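Local coordinates for uronate isomerase (Caulobacter crescentus, PDB 2Q01), which catalyses the isomerisation of D-glucuronate to D-fructuronate and of D-galacturonate to D-tagaturonate in uronate breakdown, at the interface of chains A and B. Residues are numbered along the deposited sequence; one frame, centred on the assembly and turned at random. Chains: chain A/B, Uronate isomerase.

The interface of chains A and B. Residues chain A 375-376, 378-379, 382, 407, 410-411; chain B 72, 75-76.
A:Asn411 and B:Gln76 meet end to end, their amide planes turned 41° apart. The patch is part of the interface between two copies of the isomerase in the deposited assembly, which may or may not be the biological one. A:Asn411 also belongs to a potassium-ion site with A:Ala375, A:Tyr378 and A:Leu381. B:Gln76 follows the end of helix 67-74. Its chain bends at chi2 (-84°), which turns the amide toward chain A. There NE2 is gripped by two oxygens. It donates to the side-chain OD1 of A:Asn411 at 2.8 Å, and OD1 lies close to the amide plane of B:Gln76. It also donates to the backbone O of A:Tyr410 at 2.8 Å. Both bonds are bent, and in both the nitrogen stands above the plane of the accepting carbonyl, not on a lone pair. The A:Asn411 amide is held at both ends. Its ND2 gives a nearly straight bond to the hydroxyl OG of B:Ser75 at 3.1 Å, within the amide plane. The same ND2 donates to A:Ala407 O, at the end of helix 393-407; here the nitrogen sits in the carbonyl plane, on a lone pair of the oxygen. These partners should fix the rotation of the amide. An alanine at A:Asn411 would probably leave B:Gln76 NE2, B:Ser75 OG and A:Ala407 O without this side-chain mate, weaken the potassium site and open a gap beside B:Met72. The B:Met72 side chain runs alongside A:Asn411, antiparallel to it, with methyl CE 3.7 Å from ND2. Its sulphur SD lies 3.3 Å from A:Ala407 O. B:Ser75 OG is positioned from within chain B, donating to B:Met72 O at 2.6 Å.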
loop_
_atom_site.group_PDB
_atom_site.type_symbol
_atom_site.label_atom_id
_atom_site.label_comp_id
_atom_site.label_asym_id
_atom_site.label_seq_id
_atom_site.Cartn_x
_atom_site.Cartn_y
_atom_site.Cartn_z
ATOM N N ALA A 375 -14.173 2.594 -11.054
ATOM C CA ALA A 375 -14.225 3.655 -12.073
ATOM C C ALA A 375 -13.942 3.164 -13.485
ATOM O O ALA A 375 -14.466 3.724 -14.447
ATOM C CB ALA A 375 -13.299 4.797 -11.732
ATOM N N GLY A 376 -13.131 2.124 -13.618
ATOM C CA GLY A 376 -12.885 1.512 -14.918
ATOM C C GLY A 376 -13.963 0.546 -15.370
ATOM O O GLY A 376 -13.761 -0.208 -16.327
ATOM N N TYR A 378 -17.925 1.256 -14.116
ATOM C CA TYR A 378 -19.234 1.905 -14.014
ATOM C C TYR A 378 -19.247 3.226 -14.761
ATOM O O TYR A 378 -18.380 4.068 -14.519
ATOM C CB TYR A 378 -19.618 2.143 -12.551
ATOM C CG TYR A 378 -20.101 0.913 -11.831
ATOM C CD1 TYR A 378 -19.256 0.200 -10.984
ATOM C CD2 TYR A 378 -21.404 0.461 -11.995
ATOM C CE1 TYR A 378 -19.703 -0.933 -10.314
ATOM C CE2 TYR A 378 -21.856 -0.669 -11.341
ATOM C CZ TYR A 378 -21.004 -1.362 -10.502
ATOM O OH TYR A 378 -21.461 -2.480 -9.852
ATOM N N PRO A 379 -20.219 3.414 -15.676
ATOM C CA PRO A 379 -20.425 4.642 -16.456
ATOM C C PRO A 379 -20.505 5.929 -15.631
ATOM O O PRO A 379 -20.116 6.985 -16.125
ATOM C CB PRO A 379 -21.758 4.391 -17.153
ATOM C CG PRO A 379 -21.842 2.919 -17.263
ATOM C CD PRO A 379 -21.197 2.373 -16.040
ATOM N N LYS A 382 -16.001 8.308 -11.421
ATOM C CA LYS A 382 -14.782 8.961 -11.896
ATOM C C LYS A 382 -13.880 9.145 -10.686
ATOM O O LYS A 382 -14.366 9.213 -9.559
ATOM C CB LYS A 382 -15.120 10.325 -12.496
ATOM C CG LYS A 382 -14.472 10.642 -13.832
ATOM C CD LYS A 382 -15.300 10.097 -14.979
ATOM C CE LYS A 382 -15.174 10.945 -16.234
ATOM N NZ LYS A 382 -15.895 10.324 -17.385
ATOM N N ALA A 407 -8.117 2.130 -14.711
ATOM C CA ALA A 407 -9.101 3.174 -14.947
ATOM C C ALA A 407 -8.783 4.003 -16.191
ATOM O O ALA A 407 -9.688 4.500 -16.851
ATOM C CB ALA A 407 -9.196 4.072 -13.735
ATOM N N TYR A 410 -8.911 8.833 -18.706
ATOM C CA TYR A 410 -10.193 9.430 -19.065
ATOM C C TYR A 410 -11.293 9.076 -18.071
ATOM O O TYR A 410 -12.441 9.500 -18.215
ATOM C CB TYR A 410 -10.564 9.074 -20.513
ATOM C CG TYR A 410 -9.513 9.534 -21.509
ATOM C CD1 TYR A 410 -8.588 8.638 -22.045
ATOM C CD2 TYR A 410 -9.427 10.875 -21.891
ATOM C CE1 TYR A 410 -7.612 9.062 -22.950
ATOM C CE2 TYR A 410 -8.460 11.310 -22.795
ATOM C CZ TYR A 410 -7.558 10.400 -23.319
ATOM O OH TYR A 410 -6.604 10.836 -24.208
ATOM N N ASN A 411 -10.917 8.304 -17.055
ATOM C CA ASN A 411 -11.771 8.030 -15.910
ATOM C C ASN A 411 -11.304 8.807 -14.686
ATOM O O ASN A 411 -11.776 8.587 -13.571
ATOM C CB ASN A 411 -11.817 6.534 -15.638
ATOM C CG ASN A 411 -12.779 5.813 -16.560
ATOM O OD1 ASN A 411 -13.802 6.380 -16.940
ATOM N ND2 ASN A 411 -12.501 4.550 -16.876
ATOM N N MET B 72 -13.476 -0.878 -20.149
ATOM C CA MET B 72 -13.139 0.521 -20.425
ATOM C C MET B 72 -14.187 1.204 -21.280
ATOM O O MET B 72 -14.579 2.333 -21.000
ATOM C CB MET B 72 -11.795 0.652 -21.155
ATOM C CG MET B 72 -10.574 0.961 -20.301
ATOM S SD MET B 72 -10.510 2.507 -19.368
ATOM C CE MET B 72 -11.514 3.619 -20.318
ATOM N N SER B 75 -17.348 1.533 -19.427
ATOM C CA SER B 75 -17.068 2.567 -18.451
ATOM C C SER B 75 -17.209 3.979 -19.002
ATOM O O SER B 75 -17.276 4.936 -18.226
ATOM C CB SER B 75 -15.666 2.377 -17.862
ATOM O OG SER B 75 -14.684 3.115 -18.575
ATOM N N GLN B 76 -17.240 4.114 -20.323
ATOM C CA GLN B 76 -17.248 5.428 -20.952
ATOM C C GLN B 76 -18.528 5.713 -21.742
ATOM O O GLN B 76 -18.612 6.710 -22.465
ATOM C CB GLN B 76 -15.997 5.601 -21.815
ATOM C CG GLN B 76 -14.731 5.870 -21.006
ATOM C CD GLN B 76 -14.557 7.342 -20.649
ATOM O OE1 GLN B 76 -14.849 8.233 -21.452
ATOM N NE2 GLN B 76 -14.070 7.601 -19.446
#